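Local coordinates for xyloglucan-specific endo-beta-1,4-glucanase BoGH9A (Bacteroides ovatus, PDB 6DHT), which hydrolyses internal beta-1,4-glucosidic linkages in the backbone of xyloglucans, releasing xyloglucan oligosaccharides, at residues Y26-K31 with A79-G84; G84-K89 with F97-S102; N466-M471 with S562-L567; A33-G38 with T73-S78; D16-N21 with N91-T96. All coordinates share one frame; numbering follows the deposited sequence.

Interaction 1: Y26-K31 with A79-G84; sequences YPNQEK and AVTTPG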
# COMPACT_ATOMS: atom_id res chain seq x y z
N TYR A 26 -9.08 -18.05 8.36
CA TYR A 26 -10.16 -18.60 7.55
C TYR A 26 -10.29 -20.10 7.83
O TYR A 26 -9.29 -20.75 8.15
CB TYR A 26 -9.92 -18.39 6.04
CG TYR A 26 -9.97 -16.93 5.62
CD1 TYR A 26 -11.17 -16.31 5.30
CD2 TYR A 26 -8.82 -16.16 5.63
CE1 TYR A 26 -11.21 -14.96 4.94
CE2 TYR A 26 -8.85 -14.81 5.27
CZ TYR A 26 -10.04 -14.23 4.96
OH TYR A 26 -10.04 -12.89 4.65
N PRO A 27 -11.51 -20.66 7.66
CA PRO A 27 -11.69 -22.08 7.99
C PRO A 27 -10.72 -23.03 7.28
O PRO A 27 -10.28 -24.01 7.90
CB PRO A 27 -13.13 -22.35 7.56
CG PRO A 27 -13.82 -21.06 7.78
CD PRO A 27 -12.80 -20.02 7.33
N ASN A 28 -10.40 -22.77 6.02
CA ASN A 28 -9.50 -23.65 5.28
C ASN A 28 -8.07 -23.18 5.21
O ASN A 28 -7.26 -23.76 4.50
CB ASN A 28 -10.02 -23.89 3.88
CG ASN A 28 -11.28 -24.72 3.88
OD1 ASN A 28 -11.43 -25.64 4.70
ND2 ASN A 28 -12.19 -24.40 2.97
N GLN A 29 -7.74 -22.13 5.97
CA GLN A 29 -6.39 -21.59 5.99
C GLN A 29 -5.44 -22.49 6.76
O GLN A 29 -5.86 -23.22 7.65
CB GLN A 29 -6.40 -20.20 6.65
CG GLN A 29 -5.19 -19.35 6.36
CD GLN A 29 -5.21 -18.05 7.15
OE1 GLN A 29 -6.28 -17.53 7.49
NE2 GLN A 29 -4.03 -17.53 7.47
N GLU A 30 -4.16 -22.42 6.42
CA GLU A 30 -3.12 -22.90 7.29
C GLU A 30 -3.24 -22.09 8.58
O GLU A 30 -3.48 -20.87 8.56
CB GLU A 30 -1.76 -22.71 6.63
CG GLU A 30 -0.55 -23.20 7.40
CD GLU A 30 0.73 -22.96 6.62
OE1 GLU A 30 1.32 -21.87 6.73
OE2 GLU A 30 1.12 -23.85 5.83
N LYS A 31 -3.09 -22.77 9.71
CA LYS A 31 -3.24 -22.12 11.01
C LYS A 31 -2.05 -22.39 11.90
O LYS A 31 -1.92 -23.48 12.47
CB LYS A 31 -4.54 -22.56 11.70
CG LYS A 31 -5.74 -22.38 10.79
CD LYS A 31 -7.08 -22.76 11.43
CE LYS A 31 -8.19 -22.76 10.41
NZ LYS A 31 -7.97 -23.84 9.41
N ALA A 79 -5.53 -28.31 10.88
CA ALA A 79 -6.60 -29.29 10.73
C ALA A 79 -7.89 -28.86 11.41
O ALA A 79 -8.95 -29.39 11.13
CB ALA A 79 -6.14 -30.64 11.27
N VAL A 80 -7.82 -27.87 12.30
CA VAL A 80 -9.04 -27.36 12.90
C VAL A 80 -9.70 -26.45 11.87
O VAL A 80 -9.12 -25.41 11.51
CB VAL A 80 -8.79 -26.58 14.19
CG1 VAL A 80 -10.09 -26.10 14.77
CG2 VAL A 80 -8.04 -27.45 15.23
N THR A 81 -10.87 -26.83 11.38
CA THR A 81 -11.51 -26.09 10.29
C THR A 81 -12.92 -25.59 10.61
O THR A 81 -13.52 -24.86 9.83
CB THR A 81 -11.57 -26.93 9.01
OG1 THR A 81 -12.33 -28.12 9.27
CG2 THR A 81 -10.18 -27.32 8.55
N THR A 82 -13.46 -25.97 11.77
CA THR A 82 -14.80 -25.53 12.13
C THR A 82 -14.80 -24.08 12.62
O THR A 82 -14.06 -23.75 13.56
CB THR A 82 -15.42 -26.45 13.20
OG1 THR A 82 -15.50 -27.78 12.68
CG2 THR A 82 -16.81 -25.99 13.57
N PRO A 83 -15.64 -23.21 12.02
CA PRO A 83 -15.74 -21.84 12.54
C PRO A 83 -16.15 -21.78 14.00
O PRO A 83 -17.01 -22.54 14.46
CB PRO A 83 -16.82 -21.20 11.66
CG PRO A 83 -16.78 -21.97 10.40
CD PRO A 83 -16.46 -23.39 10.80
N GLY A 84 -15.53 -20.88 14.75
CA GLY A 84 -15.80 -20.75 16.16
C GLY A 84 -14.72 -20.00 16.90
O GLY A 84 -13.78 -19.48 16.29

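Interaction 2: G84-K89 with F97-S102; sequences GKYILK and FLIKDS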
# COMPACT_ATOMS: atom_id res chain seq x y z
N GLY A 84 -15.53 -20.88 14.75
CA GLY A 84 -15.80 -20.75 16.16
C GLY A 84 -14.72 -20.00 16.90
O GLY A 84 -13.78 -19.48 16.29
N LYS A 85 -14.86 -19.93 18.22
CA LYS A 85 -13.87 -19.30 19.09
C LYS A 85 -13.16 -20.39 19.86
O LYS A 85 -13.81 -21.30 20.38
CB LYS A 85 -14.54 -18.31 20.05
CG LYS A 85 -13.57 -17.60 20.97
CD LYS A 85 -14.29 -16.67 21.94
CE LYS A 85 -13.30 -16.05 22.91
NZ LYS A 85 -13.93 -15.04 23.83
N TYR A 86 -11.84 -20.30 19.91
CA TYR A 86 -10.99 -21.37 20.43
C TYR A 86 -9.97 -20.82 21.42
O TYR A 86 -9.67 -19.62 21.43
CB TYR A 86 -10.27 -22.09 19.29
CG TYR A 86 -11.21 -22.80 18.36
CD1 TYR A 86 -11.61 -24.11 18.62
CD2 TYR A 86 -11.71 -22.17 17.24
CE1 TYR A 86 -12.48 -24.75 17.80
CE2 TYR A 86 -12.59 -22.80 16.41
CZ TYR A 86 -12.97 -24.11 16.69
OH TYR A 86 -13.84 -24.77 15.87
N ILE A 87 -9.45 -21.71 22.26
CA ILE A 87 -8.36 -21.35 23.16
C ILE A 87 -7.13 -22.18 22.84
O ILE A 87 -7.22 -23.41 22.76
CB ILE A 87 -8.73 -21.62 24.63
CG1 ILE A 87 -10.05 -20.95 25.00
CG2 ILE A 87 -7.59 -21.16 25.55
CD1 ILE A 87 -10.63 -21.49 26.31
N LEU A 88 -6.00 -21.52 22.66
CA LEU A 88 -4.73 -22.18 22.45
C LEU A 88 -3.99 -22.17 23.79
O LEU A 88 -3.67 -21.11 24.30
CB LEU A 88 -3.89 -21.44 21.40
CG LEU A 88 -2.61 -22.11 20.88
CD1 LEU A 88 -2.12 -21.37 19.64
CD2 LEU A 88 -1.50 -22.11 21.85
N LYS A 89 -3.71 -23.35 24.34
CA LYS A 89 -2.93 -23.45 25.57
C LYS A 89 -1.56 -24.06 25.27
O LYS A 89 -1.48 -25.11 24.63
CB LYS A 89 -3.67 -24.29 26.63
CG LYS A 89 -4.80 -23.57 27.35
CD LYS A 89 -5.04 -24.19 28.74
CE LYS A 89 -6.30 -23.67 29.42
NZ LYS A 89 -6.43 -22.18 29.33
N PHE A 97 -8.60 -17.27 19.99
CA PHE A 97 -8.59 -16.84 18.60
C PHE A 97 -9.85 -17.30 17.89
O PHE A 97 -10.58 -18.16 18.39
CB PHE A 97 -7.35 -17.39 17.89
CG PHE A 97 -7.33 -18.89 17.75
CD1 PHE A 97 -7.87 -19.50 16.63
CD2 PHE A 97 -6.77 -19.70 18.73
CE1 PHE A 97 -7.87 -20.88 16.48
CE2 PHE A 97 -6.76 -21.08 18.58
CZ PHE A 97 -7.30 -21.67 17.47
N LEU A 98 -10.10 -16.73 16.72
CA LEU A 98 -11.29 -17.04 15.94
C LEU A 98 -10.92 -17.72 14.65
O LEU A 98 -9.91 -17.38 14.01
CB LEU A 98 -12.05 -15.76 15.61
CG LEU A 98 -12.62 -14.93 16.77
CD1 LEU A 98 -13.30 -13.69 16.24
CD2 LEU A 98 -13.60 -15.74 17.58
N ILE A 99 -11.76 -18.67 14.26
CA ILE A 99 -11.76 -19.20 12.91
C ILE A 99 -13.09 -18.77 12.33
O ILE A 99 -14.14 -19.06 12.89
CB ILE A 99 -11.66 -20.75 12.90
CG1 ILE A 99 -10.33 -21.20 13.50
CG2 ILE A 99 -11.80 -21.25 11.47
CD1 ILE A 99 -10.18 -22.75 13.60
N LYS A 100 -13.08 -18.03 11.22
CA LYS A 100 -14.33 -17.50 10.68
C LYS A 100 -14.15 -17.09 9.24
O LYS A 100 -13.04 -16.79 8.79
CB LYS A 100 -14.80 -16.30 11.50
CG LYS A 100 -13.86 -15.13 11.42
CD LYS A 100 -14.18 -14.06 12.45
CE LYS A 100 -15.40 -13.24 12.08
NZ LYS A 100 -15.70 -12.25 13.17
N ASP A 101 -15.25 -17.11 8.50
CA ASP A 101 -15.28 -16.49 7.19
C ASP A 101 -14.98 -14.98 7.28
O ASP A 101 -15.25 -14.33 8.30
CB ASP A 101 -16.65 -16.68 6.55
CG ASP A 101 -16.92 -18.10 6.18
OD1 ASP A 101 -15.95 -18.86 5.93
OD2 ASP A 101 -18.11 -18.45 6.08
N SER A 102 -14.41 -14.47 6.20
CA SER A 102 -14.21 -13.03 6.01
C SER A 102 -13.38 -12.41 7.12
O SER A 102 -13.61 -11.26 7.50
CB SER A 102 -15.55 -12.32 5.91
OG SER A 102 -16.25 -12.76 4.76

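Interaction 3: N466-M471 with S562-L567; sequences NAYRNM and SSLDAL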
# COMPACT_ATOMS: atom_id res chain seq x y z
N ASN A 466 1.73 -18.91 0.79
CA ASN A 466 2.81 -18.06 1.24
C ASN A 466 2.41 -16.58 1.38
O ASN A 466 2.94 -15.86 2.23
CB ASN A 466 4.06 -18.28 0.38
CG ASN A 466 4.84 -19.50 0.82
OD1 ASN A 466 5.59 -19.41 1.78
ND2 ASN A 466 4.66 -20.61 0.14
N ALA A 467 1.46 -16.12 0.57
CA ALA A 467 0.95 -14.77 0.69
C ALA A 467 0.21 -14.61 2.02
O ALA A 467 0.40 -13.62 2.72
CB ALA A 467 0.05 -14.43 -0.47
N TYR A 468 -0.59 -15.60 2.40
CA TYR A 468 -1.26 -15.56 3.71
C TYR A 468 -0.25 -15.59 4.86
O TYR A 468 -0.46 -14.94 5.87
CB TYR A 468 -2.29 -16.69 3.89
CG TYR A 468 -3.58 -16.52 3.11
CD1 TYR A 468 -4.61 -15.70 3.59
CD2 TYR A 468 -3.82 -17.27 1.98
CE1 TYR A 468 -5.82 -15.59 2.90
CE2 TYR A 468 -5.02 -17.13 1.27
CZ TYR A 468 -6.02 -16.31 1.75
OH TYR A 468 -7.20 -16.22 1.04
N ARG A 469 0.86 -16.30 4.68
CA ARG A 469 1.88 -16.34 5.74
C ARG A 469 2.45 -14.95 6.01
O ARG A 469 2.67 -14.56 7.16
CB ARG A 469 3.01 -17.31 5.39
CG ARG A 469 2.60 -18.76 5.39
CD ARG A 469 3.69 -19.69 4.87
NE ARG A 469 3.28 -21.09 4.88
CZ ARG A 469 3.89 -22.05 4.19
NH1 ARG A 469 4.94 -21.77 3.42
NH2 ARG A 469 3.45 -23.29 4.26
N ASN A 470 2.71 -14.18 4.95
CA ASN A 470 3.24 -12.84 5.12
C ASN A 470 2.21 -11.92 5.77
O ASN A 470 2.57 -11.05 6.57
CB ASN A 470 3.68 -12.23 3.77
CG ASN A 470 5.10 -12.60 3.41
OD1 ASN A 470 5.69 -13.48 4.01
ND2 ASN A 470 5.64 -11.95 2.38
N MET A 471 0.93 -12.10 5.43
CA MET A 471 -0.11 -11.37 6.15
C MET A 471 -0.14 -11.73 7.65
O MET A 471 -0.26 -10.83 8.49
CB MET A 471 -1.50 -11.55 5.49
CG MET A 471 -2.59 -10.76 6.18
SD MET A 471 -2.29 -8.95 6.18
CE MET A 471 -2.83 -8.66 4.54
N SER A 562 -7.24 -7.06 0.61
CA SER A 562 -8.44 -7.20 -0.21
C SER A 562 -8.35 -8.44 -1.04
O SER A 562 -9.33 -9.18 -1.13
CB SER A 562 -8.60 -6.02 -1.14
OG SER A 562 -8.66 -4.80 -0.41
N SER A 563 -7.21 -8.68 -1.68
CA SER A 563 -7.08 -9.86 -2.53
C SER A 563 -7.12 -11.17 -1.73
O SER A 563 -7.75 -12.13 -2.16
CB SER A 563 -5.83 -9.78 -3.41
OG SER A 563 -4.63 -9.77 -2.67
N LEU A 564 -6.49 -11.21 -0.55
CA LEU A 564 -6.54 -12.41 0.28
C LEU A 564 -7.95 -12.67 0.77
O LEU A 564 -8.39 -13.84 0.85
CB LEU A 564 -5.57 -12.31 1.46
CG LEU A 564 -4.08 -12.35 1.13
CD1 LEU A 564 -3.27 -12.27 2.39
CD2 LEU A 564 -3.68 -13.57 0.29
N ASP A 565 -8.68 -11.64 1.14
CA ASP A 565 -10.09 -11.80 1.53
C ASP A 565 -10.96 -12.25 0.34
O ASP A 565 -11.74 -13.21 0.45
CB ASP A 565 -10.64 -10.53 2.15
CG ASP A 565 -11.96 -10.73 2.82
OD1 ASP A 565 -12.11 -11.70 3.63
OD2 ASP A 565 -12.87 -9.91 2.61
N ALA A 566 -10.81 -11.60 -0.81
CA ALA A 566 -11.59 -11.98 -1.99
C ALA A 566 -11.33 -13.43 -2.37
O ALA A 566 -12.28 -14.13 -2.75
CB ALA A 566 -11.25 -11.10 -3.12
N LEU A 567 -10.08 -13.87 -2.30
CA LEU A 567 -9.72 -15.23 -2.74
C LEU A 567 -10.13 -16.33 -1.76
O LEU A 567 -10.15 -17.52 -2.12
CB LEU A 567 -8.23 -15.32 -3.06
CG LEU A 567 -7.82 -14.60 -4.36
CD1 LEU A 567 -6.33 -14.50 -4.43
CD2 LEU A 567 -8.35 -15.35 -5.62

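Interaction 4: A33-G38 with T73-S78; sequences AVVDSG and TTLDFS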
# COMPACT_ATOMS: atom_id res chain seq x y z
N ALA A 33 0.75 -20.76 14.86
CA ALA A 33 1.21 -19.80 15.84
C ALA A 33 2.65 -20.14 16.15
O ALA A 33 3.07 -21.26 15.90
CB ALA A 33 0.35 -19.88 17.11
N VAL A 34 3.41 -19.17 16.62
CA VAL A 34 4.82 -19.37 16.96
C VAL A 34 5.08 -18.85 18.35
O VAL A 34 4.78 -17.70 18.67
CB VAL A 34 5.74 -18.67 15.97
CG1 VAL A 34 7.18 -18.77 16.43
CG2 VAL A 34 5.58 -19.29 14.59
N VAL A 35 5.66 -19.70 19.20
CA VAL A 35 6.08 -19.25 20.51
C VAL A 35 7.44 -18.59 20.34
O VAL A 35 8.36 -19.19 19.79
CB VAL A 35 6.16 -20.42 21.48
CG1 VAL A 35 6.52 -19.90 22.86
CG2 VAL A 35 4.86 -21.17 21.56
N ASP A 36 7.57 -17.34 20.79
CA ASP A 36 8.74 -16.52 20.48
C ASP A 36 10.01 -16.97 21.20
O ASP A 36 11.11 -16.66 20.74
CB ASP A 36 8.45 -15.06 20.84
CG ASP A 36 9.57 -14.11 20.43
OD1 ASP A 36 9.98 -14.12 19.25
OD2 ASP A 36 10.04 -13.33 21.28
N SER A 37 9.86 -17.66 22.32
CA SER A 37 11.01 -18.14 23.10
C SER A 37 10.52 -19.03 24.21
O SER A 37 9.38 -18.91 24.64
CB SER A 37 11.81 -16.98 23.68
OG SER A 37 11.05 -16.23 24.61
N GLY A 38 11.38 -19.94 24.64
CA GLY A 38 11.07 -20.84 25.73
C GLY A 38 10.98 -22.28 25.27
O GLY A 38 10.85 -22.58 24.09
N THR A 73 9.12 -21.82 18.41
CA THR A 73 8.46 -23.11 18.26
C THR A 73 7.17 -22.95 17.45
O THR A 73 6.31 -22.16 17.80
CB THR A 73 8.13 -23.74 19.64
OG1 THR A 73 9.32 -23.76 20.43
CG2 THR A 73 7.57 -25.15 19.49
N THR A 74 7.05 -23.75 16.40
CA THR A 74 5.88 -23.70 15.53
C THR A 74 4.77 -24.60 16.04
O THR A 74 4.99 -25.78 16.35
CB THR A 74 6.31 -24.10 14.12
OG1 THR A 74 7.20 -23.09 13.63
CG2 THR A 74 5.11 -24.25 13.18
N LEU A 75 3.58 -24.03 16.12
CA LEU A 75 2.38 -24.73 16.53
C LEU A 75 1.41 -24.76 15.35
O LEU A 75 0.85 -23.72 15.00
CB LEU A 75 1.73 -23.98 17.69
CG LEU A 75 2.68 -23.50 18.78
CD1 LEU A 75 1.89 -22.80 19.88
CD2 LEU A 75 3.53 -24.65 19.39
N ASP A 76 1.22 -25.93 14.75
CA ASP A 76 0.39 -26.07 13.54
C ASP A 76 -0.92 -26.80 13.86
O ASP A 76 -0.92 -28.02 14.08
CB ASP A 76 1.18 -26.84 12.47
CG ASP A 76 0.48 -26.86 11.11
OD1 ASP A 76 -0.75 -26.59 11.03
OD2 ASP A 76 1.15 -27.20 10.12
N PHE A 77 -2.02 -26.06 13.87
CA PHE A 77 -3.35 -26.58 14.12
C PHE A 77 -4.27 -26.36 12.90
O PHE A 77 -5.49 -26.19 13.02
CB PHE A 77 -3.94 -25.97 15.39
CG PHE A 77 -3.76 -24.48 15.49
CD1 PHE A 77 -2.57 -23.95 15.93
CD2 PHE A 77 -4.79 -23.61 15.17
CE1 PHE A 77 -2.39 -22.56 16.02
CE2 PHE A 77 -4.62 -22.23 15.27
CZ PHE A 77 -3.42 -21.71 15.70
N SER A 78 -3.66 -26.40 11.72
CA SER A 78 -4.37 -26.20 10.45
C SER A 78 -5.58 -27.12 10.28
O SER A 78 -6.56 -26.76 9.63
CB SER A 78 -3.40 -26.41 9.27
OG SER A 78 -2.33 -25.49 9.30
O HOH W 1 9.53 -21.52 21.79

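Interaction 5: D16-N21 with N91-T96; sequences DAIRLN and NGASVT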
# COMPACT_ATOMS: atom_id res chain seq x y z
N ASP A 16 2.01 -13.41 26.24
CA ASP A 16 2.75 -12.53 25.33
C ASP A 16 3.63 -13.26 24.32
O ASP A 16 3.94 -12.72 23.25
CB ASP A 16 3.68 -11.65 26.17
CG ASP A 16 3.57 -10.19 25.83
OD1 ASP A 16 3.65 -9.36 26.77
OD2 ASP A 16 3.39 -9.86 24.64
N ALA A 17 4.09 -14.45 24.68
CA ALA A 17 5.07 -15.16 23.88
C ALA A 17 4.41 -15.88 22.72
O ALA A 17 5.10 -16.33 21.81
CB ALA A 17 5.82 -16.17 24.77
N ILE A 18 3.10 -16.04 22.79
CA ILE A 18 2.38 -16.75 21.72
C ILE A 18 2.09 -15.77 20.56
O ILE A 18 1.28 -14.87 20.70
CB ILE A 18 1.07 -17.40 22.21
CG1 ILE A 18 1.36 -18.29 23.44
CG2 ILE A 18 0.41 -18.21 21.07
CD1 ILE A 18 0.14 -18.75 24.15
N ARG A 19 2.78 -15.96 19.45
CA ARG A 19 2.72 -15.01 18.33
C ARG A 19 1.81 -15.60 17.26
O ARG A 19 2.00 -16.72 16.78
CB ARG A 19 4.13 -14.75 17.81
CG ARG A 19 5.11 -14.25 18.88
CD ARG A 19 4.74 -12.85 19.38
NE ARG A 19 5.35 -12.56 20.68
CZ ARG A 19 6.57 -12.07 20.84
NH1 ARG A 19 7.36 -11.83 19.81
NH2 ARG A 19 7.01 -11.85 22.07
N LEU A 20 0.76 -14.86 16.92
CA LEU A 20 -0.20 -15.37 15.95
C LEU A 20 -0.86 -14.23 15.19
O LEU A 20 -0.72 -13.08 15.54
CB LEU A 20 -1.25 -16.25 16.63
CG LEU A 20 -2.40 -15.55 17.38
CD1 LEU A 20 -3.36 -16.57 17.91
CD2 LEU A 20 -1.89 -14.68 18.55
N ASN A 21 -1.61 -14.58 14.16
CA ASN A 21 -2.48 -13.63 13.48
C ASN A 21 -3.59 -13.23 14.45
O ASN A 21 -4.46 -14.02 14.80
CB ASN A 21 -3.04 -14.30 12.24
CG ASN A 21 -3.94 -13.38 11.44
OD1 ASN A 21 -4.70 -12.59 11.99
ND2 ASN A 21 -3.89 -13.52 10.11
N ASN A 91 1.98 -24.68 27.59
CA ASN A 91 2.66 -24.57 28.87
C ASN A 91 1.78 -23.79 29.84
O ASN A 91 0.63 -24.17 30.08
CB ASN A 91 4.03 -23.91 28.68
CG ASN A 91 5.00 -24.79 27.90
OD1 ASN A 91 4.59 -25.72 27.19
ND2 ASN A 91 6.30 -24.51 28.03
N GLY A 92 2.28 -22.69 30.38
CA GLY A 92 1.46 -21.89 31.27
C GLY A 92 0.50 -20.96 30.56
O GLY A 92 -0.48 -20.50 31.15
N ALA A 93 0.77 -20.69 29.29
CA ALA A 93 0.17 -19.56 28.59
C ALA A 93 -1.06 -19.93 27.78
O ALA A 93 -1.26 -21.09 27.43
CB ALA A 93 1.20 -18.95 27.68
N SER A 94 -1.89 -18.94 27.49
CA SER A 94 -2.99 -19.15 26.56
C SER A 94 -3.40 -17.88 25.82
O SER A 94 -3.09 -16.77 26.24
CB SER A 94 -4.20 -19.73 27.29
OG SER A 94 -4.81 -18.76 28.12
N VAL A 95 -4.06 -18.08 24.68
CA VAL A 95 -4.63 -16.99 23.90
C VAL A 95 -5.89 -17.53 23.26
O VAL A 95 -5.96 -18.70 22.94
CB VAL A 95 -3.67 -16.45 22.80
CG1 VAL A 95 -2.43 -15.86 23.43
CG2 VAL A 95 -3.30 -17.54 21.81
N THR A 96 -6.89 -16.67 23.08
CA THR A 96 -8.10 -17.06 22.35
C THR A 96 -7.99 -16.55 20.93
O THR A 96 -7.36 -15.52 20.69
CB THR A 96 -9.39 -16.50 22.97
OG1 THR A 96 -9.39 -15.08 22.86
CG2 THR A 96 -9.51 -16.89 24.43

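Interaction 1: Y26-K31 with A79-G84
K31 reaches across from the segment 26-31 to the carbonyl oxygen of V80, joining two loops of the N-terminal Ig-like domain. The first loop contains a type I beta turn, Y26 to Q29, closed by the backbone bond from Q29 N to Y26 O, and the K31 chain folds back to this turn. From CB, which points toward 79-84, CG lies anti to the carbonyl carbon (chi1 -52°). CD of K31 comes 3.3 Å from V80 O, and CE then passes close to the same oxygen. A bend at chi4 (66°) finally swings NZ into a pocket of three carbonyl oxygens. Two belong to its own loop: K31 NZ donates hydrogen bonds of 2.8 Å to both P27 O and Q29 O. The Q29 oxygen is met in its carbonyl plane, whereas P27 O receives NZ from well above the plane. The third is a weak hydrogen bond, K31 NZ to V80 O at 2.9 Å. Gathering three carbonyl dipoles around one ammonium group would probably stabilise its positive charge, and it ties the turn firmly and the facing loop more weakly.

The rest of the interface gathers around P27. Its O faces T81 CB and CG2 and also takes a CA-H...O contact from T81 CA. P27 and P83 cross at about a right angle. Beyond the contact, strand 93-99 touches K31 and V80 through I99, while Y26 OH bonds to D565. The proline pair meets through single ring carbons, P27 CG lying 4.1 Å from P83 CG.

Interaction 2: G84-K89 with F97-S102
Y86 and F97 form a hydrogen-bonded antiparallel pair in the beta hairpin of strands 84-90 and 93-99, part of the Ig-like domain. Both backbone donors of this pair are satisfied across the hairpin: Y86 N reaches F97 O at 2.9 Å, and F97 N returns a bond of 3.0 Å to Y86 O. The next such pair repeats the pattern, with G84 N to I99 O at 3.0 Å and I99 N to G84 O at 3.0 Å. Between them, K85 and L98 form the non-hydrogen-bonded pair, and their backbones turn outward, K85 bonding to A48 and L98 to Y25. CA-H...O contacts add to two of the acceptors, L98 CA facing G84 O and K85 CA facing F97 O. The phenol of Y86 finds its partner outside the hairpin, at T82 O.

On the sheet face carrying Y86, F97 and I99 the packing is apolar. I99 CD1 meets Y86 CE2 at 3.7 Å. The two rings are near parallel (24°) but slid apart with little overlap. Y86 CB makes a CH-pi contact over one face of F97, offset toward the rim. F97 CG stands between the backbone N and the carbonyl carbon (chi1 66°), and F97 CZ approaches Y86 CB to 3.5 Å.

Interaction 3: N466-M471 with S562-L567
L564 fills the gap between the helices containing 466-471 and 562-567, whose short axes approach to 10.8 Å and run at 127° to one another. Its two methyls divide the work. CD2 sits over the centre of the Y468 ring, 3.7 Å from the centroid and 4° off the normal, a nearly ideal CH-pi contact, and also meets A467 CB. L564 CD1 turns to M471, with M471 CB 3.6 Å away. L564 CB adds a further approach to Y468 CE1 at 3.6 Å. The same tyrosine ties its tip to the opposite backbone: Y468 OH donates to L564 O at 2.7 Å.

Packing slackens one turn later. L567 CB comes only to 4.3 Å from Y468 OH, and both Y468 and L567 are partly exposed, in contrast to the buried A467, M471 and L564. A bound ethanediol, probably from the crystallisation liquor, lies about 3 Å from the Y468 side chain.

Both helices lie in the helical catalytic domain, consistent with the (alpha/alpha)6 barrel of family 9. Helix 439-458 touches M471 through M445 and L567 through M452, while helix 105-117 reaches M471 through L107.

Interaction 4: A33-G38 with T73-S78
L75 N donates to A33 O at 2.8 Å, the shortest backbone bond between strands 32-35 and 72-76, which pair antiparallel in one sheet of the Ig-like domain. A33 N returns a bond to L75 O, completing one hydrogen-bonded pair. The V35 and T73 pair is built alike: T73 O accepts from V35 N at 2.9 Å and also takes a CA-H...O contact from V34 CA, while T73 N bonds to V35 O. V34 and T74 stand between as the non-hydrogen-bonded pair, with V34 bonding outward to R19 of strand 18-19. Beyond the paired residues, a water joins T73 OG1 to G38 O.

A33, V35, T73 and L75 share one face of the sheet, and there V35 CG2 and L75 CD1 touch at 3.8 Å. With CG1 anti to the backbone N (chi1 -176°), V35 CG2 lies anti to the carbonyl carbon and meets the leucine methyl. F77 comes in beyond the strand end, and A33 CB meets its ring edge in the ring plane, 4.0 Å from F77 CE1. L88 of strand 84-90 in the second sheet covers A33, L75 and F77, so this face forms part of the sandwich interior.

At the end of the strand D76 makes an Asx turn. D76 OD1 accepts both S78 N, at 3.0 Å, and S78 OG, at 2.6 Å.

Interaction 5: D16-N21 with N91-T96
I18 holds CG1 anti to its carbonyl carbon (chi1 -53°) and continues extended through chi2 (168°), which carries CD1 across to A93. V95 turns its CG1 anti to its own carbonyl carbon (chi1 -63°); this puts CG1 against I18 CB and CD1, and leaves CG2, between the backbone N and the carbonyl carbon, to meet I18 CG2 and L20 CD1. The contact is a face-to-face packing in the beta sandwich of the Ig-like domain: strand 18-19 edges one antiparallel sheet and strand 93-99 edges the other. The CB atoms of I18, L20, A93 and V95 all point toward the opposite segment, and the nearest backbones, at I18 and V95, have CA atoms 7.3 Å apart, a spacing bridged mainly by side chains.

I18 is the broadest partner. I18 CD1 lies 3.7 Å from A93 CB and also stands close to S94 N, while the other branch, I18 CG2, meets V95 CG2 at 3.8 Å. The isoleucine and the valine reach toward each other tip to tip. L20 approaches in the same manner, L20 CD1 lying 4.0 Å from V95 CG2. V95 is deposited in two conformers, and the distances to its methyls hold for one of them.

V95 packs on L88 of strand 84-90, and R19 pairs its backbone with V34 of strand 32-35. R19 CB points away from 91-96, and its guanidinium folds back onto the 3-10 turn before the strand: R19 NE donates to D16 O at 2.9 Å, nearly straight, with the oxygen in the guanidinium plane.

Four of the contacts belong to the Ig-like domain; interaction 3 alone lies in the helical catalytic domain. Interactions 2 and 4 are backbone pairings, one in each sheet of the sandwich, and their inward faces meet through L88 and F77. Interaction 5 joins the two sheets instead, purely by aliphatic contact, and shares strand 93-99 with interaction 2. Interactions 3, 4 and 5 are buried, whereas 1 and 2 are only partly so. Interaction 1, with its loops and carbonyl-bound lysine, is the most polar and lies at the domain junction, where E30 forms a salt bridge with R469, linking it to interaction 3.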